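Local coordinates for protein induced by osmotic stress (Scheffersomyces stipitis, PDB 5YWN) that probably catalyses the NADP(H)-dependent asymmetric reduction of ketones to alcohols, as a reductase of the NAD(P)-dependent epimerase/dehydratase family, at residues E94-A99 and E153-H158; K277-L282 and Q328-Q333; I19-S24 and A244-F249. The protein carries 1 engineered substitution. All blocks are in the same frame, centred on the assembly; numbering follows the deposited sequence.

Interaction 1: residues E94-A99 and E153-H158; sequences EILIPA and EQSKTH
Ser155 and Lys156 present the short helix 152-155 and its exit to Leu96 on helix 91-113, one of the helices flanking the Rossmann sheet. At Ser155, chi1 of 87° tucks OG between the backbone N and the carbonyl carbon. From there OG reaches both branches of the leucine, 3.5 Å from Leu96 CD2 and 3.7 Å from Leu96 CD1. The hydroxyl is not left without a partner in this greasy setting, since it bonds to Tyr152 O one turn back. Next, Lys156 lays only the start of its chain across Leu96, at about a right angle, then bends at chi3 (73°) and carries its ammonium away. Its carbonyl is hydrogen-bonded to Thr91 OG1, a second tie to the same helix. His158 ends the segment as the N-cap of helix 159-181, which holds the NADP-binding Tyr163 and Lys167 of the YxxxK motif. The side chain of Leu96 is about 8 Å from those of Tyr163 and Lys167. Pro98, two residues on, touches the cofactor itself. The contact thus lies beside the cofactor site, the Leu96 side chain about 10 Å from NADP, and on its outer side Leu96 CD1 rests 4.0 Å from Lys156 CG.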
loop_
_atom_site.group_PDB
_atom_site.type_symbol
_atom_site.label_atom_id
_atom_site.label_comp_id
_atom_site.label_asym_id
_atom_site.label_seq_id
_atom_site.Cartn_x
_atom_site.Cartn_y
_atom_site.Cartn_z
ATOM N N GLU A 94 13.179 -14.118 1.539
ATOM C CA GLU A 94 12.152 -13.489 2.279
ATOM C C GLU A 94 11.599 -12.178 1.758
ATOM O O GLU A 94 10.555 -11.779 2.159
ATOM C CB GLU A 94 12.588 -13.325 3.724
ATOM C CG GLU A 94 12.993 -14.597 4.424
ATOM C CD GLU A 94 13.404 -14.344 5.856
ATOM O OE1 GLU A 94 14.562 -14.558 6.211
ATOM O OE2 GLU A 94 12.555 -13.889 6.594
ATOM N N ILE A 95 12.317 -11.517 0.898
ATOM C CA ILE A 95 11.822 -10.284 0.376
ATOM C C ILE A 95 11.715 -10.283 -1.151
ATOM O O ILE A 95 10.698 -10.096 -1.670
ATOM C CB ILE A 95 12.690 -9.118 0.866
ATOM C CG1 ILE A 95 12.615 -8.986 2.375
ATOM C CG2 ILE A 95 12.296 -7.831 0.191
ATOM C CD1 ILE A 95 13.554 -7.994 2.969
ATOM N N LEU A 96 12.825 -10.477 -1.826
ATOM C CA LEU A 96 12.867 -10.375 -3.246
ATOM C C LEU A 96 12.085 -11.421 -4.021
ATOM O O LEU A 96 11.310 -11.066 -4.789
ATOM C CB LEU A 96 14.292 -10.301 -3.720
ATOM C CG LEU A 96 15.084 -9.043 -3.401
ATOM C CD1 LEU A 96 16.536 -9.375 -3.386
ATOM C CD2 LEU A 96 14.813 -7.917 -4.353
ATOM N N ILE A 97 12.278 -12.685 -3.752
ATOM C CA ILE A 97 11.600 -13.728 -4.478
ATOM C C ILE A 97 10.067 -13.743 -4.329
ATOM O O ILE A 97 9.407 -13.731 -5.287
ATOM C CB ILE A 97 12.219 -15.092 -4.171
ATOM C CG1 ILE A 97 13.605 -15.163 -4.735
ATOM C CG2 ILE A 97 11.407 -16.226 -4.715
ATOM C CD1 ILE A 97 14.366 -16.326 -4.218
ATOM N N PRO A 98 9.522 -13.638 -3.137
ATOM C CA PRO A 98 8.071 -13.578 -3.007
ATOM C C PRO A 98 7.460 -12.411 -3.736
ATOM O O PRO A 98 6.447 -12.605 -4.268
ATOM C CB PRO A 98 7.867 -13.425 -1.531
ATOM C CG PRO A 98 9.017 -14.049 -0.940
ATOM C CD PRO A 98 10.147 -13.687 -1.828
ATOM N N ALA A 99 8.060 -11.246 -3.713
ATOM C CA ALA A 99 7.536 -10.189 -4.489
ATOM C C ALA A 99 7.625 -10.433 -5.993
ATOM O O ALA A 99 6.674 -10.313 -6.666
ATOM C CB ALA A 99 8.250 -8.919 -4.135
ATOM N N GLU A 153 21.664 -6.851 -7.549
ATOM C CA GLU A 153 22.793 -7.190 -6.719
ATOM C C GLU A 153 22.928 -6.248 -5.491
ATOM O O GLU A 153 23.118 -6.696 -4.404
ATOM C CB GLU A 153 24.071 -7.203 -7.530
ATOM C CG GLU A 153 25.284 -7.347 -6.669
ATOM C CD GLU A 153 26.584 -7.518 -7.429
ATOM O OE1 GLU A 153 27.601 -7.672 -6.751
ATOM O OE2 GLU A 153 26.569 -7.495 -8.648
ATOM N N GLN A 154 22.768 -4.961 -5.706
ATOM C CA GLN A 154 22.754 -3.999 -4.633
ATOM C C GLN A 154 21.576 -4.242 -3.686
ATOM O O GLN A 154 21.682 -4.098 -2.515
ATOM C CB GLN A 154 22.689 -2.585 -5.152
ATOM C CG GLN A 154 23.795 -2.137 -6.050
ATOM C CD GLN A 154 23.578 -0.716 -6.618
ATOM O OE1 GLN A 154 22.629 -0.425 -7.323
ATOM N NE2 GLN A 154 24.507 0.166 -6.294
ATOM N N SER A 155 20.451 -4.597 -4.251
ATOM C CA SER A 155 19.237 -4.750 -3.494
ATOM C C SER A 155 19.331 -5.848 -2.454
ATOM O O SER A 155 18.753 -5.742 -1.454
ATOM C CB SER A 155 18.048 -4.874 -4.394
ATOM O OG SER A 155 17.869 -6.157 -4.755
ATOM N N LYS A 156 20.133 -6.855 -2.710
ATOM C CA LYS A 156 20.345 -7.985 -1.830
ATOM C C LYS A 156 20.978 -7.696 -0.453
ATOM O O LYS A 156 20.799 -8.402 0.462
ATOM C CB LYS A 156 21.149 -9.098 -2.518
ATOM C CG LYS A 156 20.521 -9.750 -3.704
ATOM C CD LYS A 156 21.463 -10.681 -4.440
ATOM C CE LYS A 156 21.697 -11.953 -3.682
ATOM N NZ LYS A 156 22.718 -12.865 -4.222
ATOM N N THR A 157 21.745 -6.652 -0.369
ATOM C CA THR A 157 22.659 -6.455 0.731
ATOM C C THR A 157 22.042 -6.321 2.109
ATOM O O THR A 157 22.596 -6.748 3.065
ATOM C CB THR A 157 23.629 -5.327 0.441
ATOM O OG1 THR A 157 22.909 -4.139 0.238
ATOM C CG2 THR A 157 24.455 -5.672 -0.810
ATOM N N HIS A 158 20.890 -5.697 2.169
ATOM C CA HIS A 158 20.135 -5.614 3.368
ATOM C C HIS A 158 18.668 -5.307 3.155
ATOM O O HIS A 158 18.273 -4.904 2.113
ATOM C CB HIS A 158 20.763 -4.668 4.346
ATOM C CG HIS A 158 20.797 -3.264 3.895
ATOM N ND1 HIS A 158 19.820 -2.367 4.215
ATOM C CD2 HIS A 158 21.717 -2.582 3.189
ATOM C CE1 HIS A 158 20.137 -1.188 3.723
ATOM N NE2 HIS A 158 21.280 -1.296 3.090
#

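Interaction 2: residues K277-L282 and Q328-Q333; sequences KNFPQL and QVLKVQ
Phe279 and Leu330 carry this contact, which is apolar across the two segments. Leu330 reaches out from helix 318-332 and puts a single branch on the ring: CD1 lies 3.5 Å from Phe279 CD1 and 3.8 Å from Phe279 CE1. The methyl comes to the CD1-CE1 bond of the ring obliquely. A chi1 of -63° sets Leu330 CG anti to its carbonyl carbon and aims the branch across the gap. Gln281 adds a looser touch, NE2 standing 4.3 Å from Leu330 CD1, and Leu282 points the same way and shields a little more of the leucine.

The hydrogen bonds belong to each side separately. Phe279 is the first residue to leave helical geometry after helix 268-278, and the turn that follows is pinned by Leu282 N bonding to Phe279 O at 2.8 Å; the CB atoms of Phe279, Gln281 and Leu282 all point toward helix 318-332. On the other segment the helix holds to its last turn, Val332 N giving a bond of 3.2 Å to Gln328 O.

Further out, polar bonds tie in the helices. Asn278 ND2 bonds to Glu319 OE1, joining the end of helix 268-278 to the start of helix 318-332, and near the end of the latter Lys331 forms a salt bridge with Asp202. Phe279 also packs on Ile326 and Lys327, so the end of helix 268-278 and the turn after it lie against the last turns of helix 318-332, with Leu220 touching both Leu282 and Val329 from a neighbouring loop.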
loop_
_atom_site.group_PDB
_atom_site.type_symbol
_atom_site.label_atom_id
_atom_site.label_comp_id
_atom_site.label_asym_id
_atom_site.label_seq_id
_atom_site.Cartn_x
_atom_site.Cartn_y
_atom_site.Cartn_z
ATOM N N LYS A 277 -2.223 19.808 19.334
ATOM C CA LYS A 277 -3.399 20.629 19.148
ATOM C C LYS A 277 -4.728 19.879 19.211
ATOM O O LYS A 277 -5.606 20.273 19.852
ATOM C CB LYS A 277 -3.305 21.366 17.844
ATOM C CG LYS A 277 -2.220 22.409 17.777
ATOM C CD LYS A 277 -2.163 23.037 16.406
ATOM C CE LYS A 277 -1.326 24.295 16.376
ATOM N NZ LYS A 277 0.082 24.001 16.491
ATOM N N ASN A 278 -4.812 18.785 18.507
ATOM C CA ASN A 278 -5.927 17.881 18.500
ATOM C C ASN A 278 -6.238 17.069 19.732
ATOM O O ASN A 278 -7.339 16.822 19.975
ATOM C CB ASN A 278 -5.947 17.054 17.228
ATOM C CG ASN A 278 -6.176 17.896 16.016
ATOM O OD1 ASN A 278 -7.264 18.242 15.717
ATOM N ND2 ASN A 278 -5.130 18.268 15.374
ATOM N N PHE A 279 -5.223 16.662 20.462
ATOM C CA PHE A 279 -5.357 15.847 21.643
ATOM C C PHE A 279 -4.634 16.517 22.813
ATOM O O PHE A 279 -3.662 16.073 23.333
ATOM C CB PHE A 279 -4.894 14.430 21.392
ATOM C CG PHE A 279 -5.471 13.825 20.174
ATOM C CD1 PHE A 279 -6.653 13.177 20.223
ATOM C CD2 PHE A 279 -4.842 13.953 18.968
ATOM C CE1 PHE A 279 -7.201 12.638 19.100
ATOM C CE2 PHE A 279 -5.373 13.406 17.836
ATOM C CZ PHE A 279 -6.563 12.761 17.900
ATOM N N PRO A 280 -5.172 17.645 23.226
ATOM C CA PRO A 280 -4.540 18.499 24.210
ATOM C C PRO A 280 -4.430 17.894 25.607
ATOM O O PRO A 280 -3.648 18.346 26.345
ATOM C CB PRO A 280 -5.364 19.768 24.170
ATOM C CG PRO A 280 -6.662 19.370 23.673
ATOM C CD PRO A 280 -6.464 18.186 22.807
ATOM N N GLN A 281 -5.185 16.860 25.893
ATOM C CA GLN A 281 -4.992 16.058 27.052
ATOM C C GLN A 281 -3.685 15.316 27.039
ATOM O O GLN A 281 -3.254 14.921 28.024
ATOM C CB GLN A 281 -6.154 15.122 27.332
ATOM C CG GLN A 281 -6.269 13.895 26.463
ATOM C CD GLN A 281 -6.852 14.197 25.119
ATOM O OE1 GLN A 281 -6.781 15.278 24.667
ATOM N NE2 GLN A 281 -7.393 13.219 24.488
ATOM N N LEU A 282 -3.090 15.129 25.886
ATOM C CA LEU A 282 -1.800 14.462 25.772
ATOM C C LEU A 282 -0.584 15.391 25.809
ATOM O O LEU A 282 0.546 14.957 25.781
ATOM C CB LEU A 282 -1.748 13.615 24.524
ATOM C CG LEU A 282 -2.836 12.616 24.226
ATOM C CD1 LEU A 282 -2.640 11.961 22.890
ATOM C CD2 LEU A 282 -2.998 11.604 25.321
ATOM N N GLN A 328 -8.895 6.768 16.394
ATOM C CA GLN A 328 -9.153 5.363 16.441
ATOM C C GLN A 328 -8.387 4.620 17.515
ATOM O O GLN A 328 -8.941 3.817 18.177
ATOM C CB GLN A 328 -8.883 4.713 15.107
ATOM C CG GLN A 328 -9.226 3.249 15.064
ATOM C CD GLN A 328 -9.132 2.660 13.694
ATOM O OE1 GLN A 328 -8.130 2.749 13.060
ATOM N NE2 GLN A 328 -10.193 2.044 13.258
ATOM N N VAL A 329 -7.113 4.884 17.647
ATOM C CA VAL A 329 -6.316 4.224 18.629
ATOM C C VAL A 329 -6.798 4.578 20.046
ATOM O O VAL A 329 -6.846 3.758 20.885
ATOM C CB VAL A 329 -4.816 4.490 18.454
ATOM C CG1 VAL A 329 -4.038 3.964 19.657
ATOM C CG2 VAL A 329 -4.318 3.873 17.173
ATOM N N LEU A 330 -7.158 5.813 20.252
ATOM C CA LEU A 330 -7.705 6.232 21.528
ATOM C C LEU A 330 -9.032 5.538 21.829
ATOM O O LEU A 330 -9.239 5.093 22.905
ATOM C CB LEU A 330 -7.836 7.729 21.633
ATOM C CG LEU A 330 -6.564 8.524 21.574
ATOM C CD1 LEU A 330 -6.776 9.982 21.718
ATOM C CD2 LEU A 330 -5.565 8.057 22.558
ATOM N N LYS A 331 -9.889 5.434 20.853
ATOM C CA LYS A 331 -11.170 4.819 21.043
ATOM C C LYS A 331 -11.040 3.399 21.525
ATOM O O LYS A 331 -11.751 2.957 22.360
ATOM C CB LYS A 331 -11.939 4.845 19.752
ATOM C CG LYS A 331 -13.331 4.267 19.827
ATOM C CD LYS A 331 -14.144 4.621 18.612
ATOM C CE LYS A 331 -15.255 3.652 18.322
ATOM N NZ LYS A 331 -15.715 3.775 16.934
ATOM N N VAL A 332 -10.089 2.704 20.984
ATOM C CA VAL A 332 -9.916 1.319 21.299
ATOM C C VAL A 332 -9.156 1.095 22.614
ATOM O O VAL A 332 -9.222 0.065 23.193
ATOM C CB VAL A 332 -9.336 0.594 20.097
ATOM C CG1 VAL A 332 -9.337 -0.882 20.347
ATOM C CG2 VAL A 332 -10.213 0.845 18.902
ATOM N N GLN A 333 -8.499 2.143 23.046
ATOM C CA GLN A 333 -7.631 2.283 24.212
ATOM C C GLN A 333 -6.178 2.064 23.899
ATOM O O GLN A 333 -5.446 2.985 23.582
ATOM C CB GLN A 333 -8.034 1.483 25.422
ATOM C CG GLN A 333 -9.483 1.443 25.804
ATOM C CD GLN A 333 -10.199 2.740 25.716
ATOM O OE1 GLN A 333 -9.659 3.685 25.317
ATOM N NE2 GLN A 333 -11.435 2.758 26.112
#

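Interaction 3: residues I19-S24 and A244-F249; sequences IALVLS and AHLAAF
Leu246 sits against both Leu21 and Val22, and those three aliphatic side chains form the first shell. Its CB and CD2 each lie 4.2 Å from Leu21 CD2, the two leucines crossing at about a right angle, while its other branch, CD1, comes within 4.3 Å of Val22 CG2. Both leucines carry CG anti to the backbone N (chi1 174° in Leu21, -173° in Leu246), which extends them across the gap toward each other. Val22 CG2 does double duty: it also meets the edge of the Phe249 ring, 4.4 Å from CE2 and close to the ring plane. One face of that ring is taken by Leu246 O, 3.8 Å above the plane and offset toward the rim, so Phe249 folds back over its own helix.

Behind this layer, the backbone sets the spacing. The short helical segments have axes 10.4 Å apart at closest approach and cross at -54°, so contact is concentrated in about a turn of each helix. At the solvent-facing end, Ser24 OG bonds back to Leu21 O at 2.8 Å.

Further out comes the sheet. Val5 of strand 4-7 touches both Val22 and Phe249, Val121 of strand 119-123 lies under Phe249, and His245 NE2 bonds to Thr123 OG1. Helix 13-24 links strands 4-7 and 28-33 in the first beta-alpha-beta crossover, and the helix opens with the NADP-binding Tyr13 and Leu14; its packing beside helix 238-250 over a parallel sheet is the layered architecture of the Rossmann fold.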
loop_
_atom_site.group_PDB
_atom_site.type_symbol
_atom_site.label_atom_id
_atom_site.label_comp_id
_atom_site.label_asym_id
_atom_site.label_seq_id
_atom_site.Cartn_x
_atom_site.Cartn_y
_atom_site.Cartn_z
ATOM N N ILE A 19 -10.764 -3.343 0.546
ATOM C CA ILE A 19 -11.877 -4.234 0.641
ATOM C C ILE A 19 -13.126 -3.511 1.149
ATOM O O ILE A 19 -14.112 -3.612 0.576
ATOM C CB ILE A 19 -11.541 -5.463 1.512
ATOM C CG1 ILE A 19 -10.503 -6.361 0.824
ATOM C CG2 ILE A 19 -12.788 -6.247 1.880
ATOM C CD1 ILE A 19 -9.846 -7.368 1.684
ATOM N N ALA A 20 -12.992 -2.719 2.192
ATOM C CA ALA A 20 -14.101 -1.963 2.729
ATOM C C ALA A 20 -14.662 -0.998 1.707
ATOM O O ALA A 20 -15.827 -0.867 1.613
ATOM C CB ALA A 20 -13.712 -1.237 3.977
ATOM N N LEU A 21 -13.813 -0.334 0.959
ATOM C CA LEU A 21 -14.283 0.500 -0.081
ATOM C C LEU A 21 -14.969 -0.254 -1.203
ATOM O O LEU A 21 -16.001 0.107 -1.603
ATOM C CB LEU A 21 -13.174 1.341 -0.640
ATOM C CG LEU A 21 -13.534 2.179 -1.861
ATOM C CD1 LEU A 21 -14.610 3.164 -1.541
ATOM C CD2 LEU A 21 -12.342 2.871 -2.485
ATOM N N VAL A 22 -14.371 -1.311 -1.673
ATOM C CA VAL A 22 -14.935 -2.086 -2.757
ATOM C C VAL A 22 -16.303 -2.703 -2.381
ATOM O O VAL A 22 -17.214 -2.668 -3.134
ATOM C CB VAL A 22 -13.884 -3.088 -3.253
ATOM C CG1 VAL A 22 -14.464 -4.319 -3.850
ATOM C CG2 VAL A 22 -12.886 -2.402 -4.155
ATOM N N LEU A 23 -16.418 -3.191 -1.183
ATOM C CA LEU A 23 -17.648 -3.691 -0.676
ATOM C C LEU A 23 -18.715 -2.599 -0.603
ATOM O O LEU A 23 -19.814 -2.840 -0.900
ATOM C CB LEU A 23 -17.449 -4.333 0.665
ATOM C CG LEU A 23 -16.746 -5.692 0.655
ATOM C CD1 LEU A 23 -16.532 -6.230 2.025
ATOM C CD2 LEU A 23 -17.465 -6.711 -0.167
ATOM N N SER A 24 -18.334 -1.404 -0.234
ATOM C CA SER A 24 -19.248 -0.300 -0.131
ATOM C C SER A 24 -19.876 0.099 -1.451
ATOM O O SER A 24 -20.957 0.564 -1.496
ATOM C CB SER A 24 -18.613 0.883 0.572
ATOM O OG SER A 24 -17.909 1.682 -0.291
ATOM N N ALA A 244 -7.702 5.159 -5.144
ATOM C CA ALA A 244 -6.848 5.018 -6.303
ATOM C C ALA A 244 -6.888 3.624 -6.913
ATOM O O ALA A 244 -6.895 3.489 -8.084
ATOM C CB ALA A 244 -5.434 5.449 -6.032
ATOM N N HIS A 245 -6.949 2.627 -6.076
ATOM C CA HIS A 245 -7.109 1.278 -6.561
ATOM C C HIS A 245 -8.446 1.122 -7.307
ATOM O O HIS A 245 -8.481 0.569 -8.334
ATOM C CB HIS A 245 -6.913 0.251 -5.459
ATOM C CG HIS A 245 -5.483 -0.039 -5.127
ATOM N ND1 HIS A 245 -4.690 0.828 -4.434
ATOM C CD2 HIS A 245 -4.699 -1.088 -5.430
ATOM C CE1 HIS A 245 -3.496 0.314 -4.298
ATOM N NE2 HIS A 245 -3.479 -0.853 -4.884
ATOM N N LEU A 246 -9.500 1.701 -6.777
ATOM C CA LEU A 246 -10.774 1.684 -7.427
ATOM C C LEU A 246 -10.748 2.362 -8.771
ATOM O O LEU A 246 -11.135 1.787 -9.729
ATOM C CB LEU A 246 -11.816 2.338 -6.576
ATOM C CG LEU A 246 -13.227 2.240 -7.058
ATOM C CD1 LEU A 246 -13.679 0.818 -6.933
ATOM C CD2 LEU A 246 -14.121 3.156 -6.265
ATOM N N ALA A 247 -10.176 3.536 -8.820
ATOM C CA ALA A 247 -9.988 4.255 -10.045
ATOM C C ALA A 247 -9.160 3.407 -11.006
ATOM O O ALA A 247 -9.430 3.360 -12.155
ATOM C CB ALA A 247 -9.252 5.541 -9.792
ATOM N N ALA A 248 -8.187 2.724 -10.484
ATOM C CA ALA A 248 -7.225 2.005 -11.272
ATOM C C ALA A 248 -7.841 0.909 -12.115
ATOM O O ALA A 248 -7.309 0.587 -13.107
ATOM C CB ALA A 248 -6.110 1.453 -10.428
ATOM N N PHE A 249 -8.907 0.306 -11.612
ATOM C CA PHE A 249 -9.672 -0.644 -12.378
ATOM C C PHE A 249 -10.971 -0.186 -13.042
ATOM O O PHE A 249 -11.396 -0.782 -13.971
ATOM C CB PHE A 249 -9.811 -1.975 -11.660
ATOM C CG PHE A 249 -10.862 -2.035 -10.579
ATOM C CD1 PHE A 249 -12.163 -2.313 -10.869
ATOM C CD2 PHE A 249 -10.519 -1.928 -9.273
ATOM C CE1 PHE A 249 -13.089 -2.402 -9.869
ATOM C CE2 PHE A 249 -11.430 -2.061 -8.278
ATOM C CZ PHE A 249 -12.714 -2.296 -8.568
#

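Interactions 1 and 3 both belong to the Rossmann domain but lie on opposite sides of the chain's centre, about 30 Å apart between centres. Helices 13-24 and 238-250 of interaction 3 pack on one face of the seven-stranded parallel sheet; helix 91-113 of interaction 1 flanks the other, consistent with right-handed crossovers. Along the chain, interaction 3 spans from the first helix to residue 249 and so encloses interaction 1, whereas interaction 2 follows both. The centres of interactions 1 and 2 are about 38 Å apart, those of interactions 2 and 3 about 29 Å. Interaction 2 joins helices 268-278 and 318-332 in the C-terminal part, away from the cofactor that interaction 1 approaches.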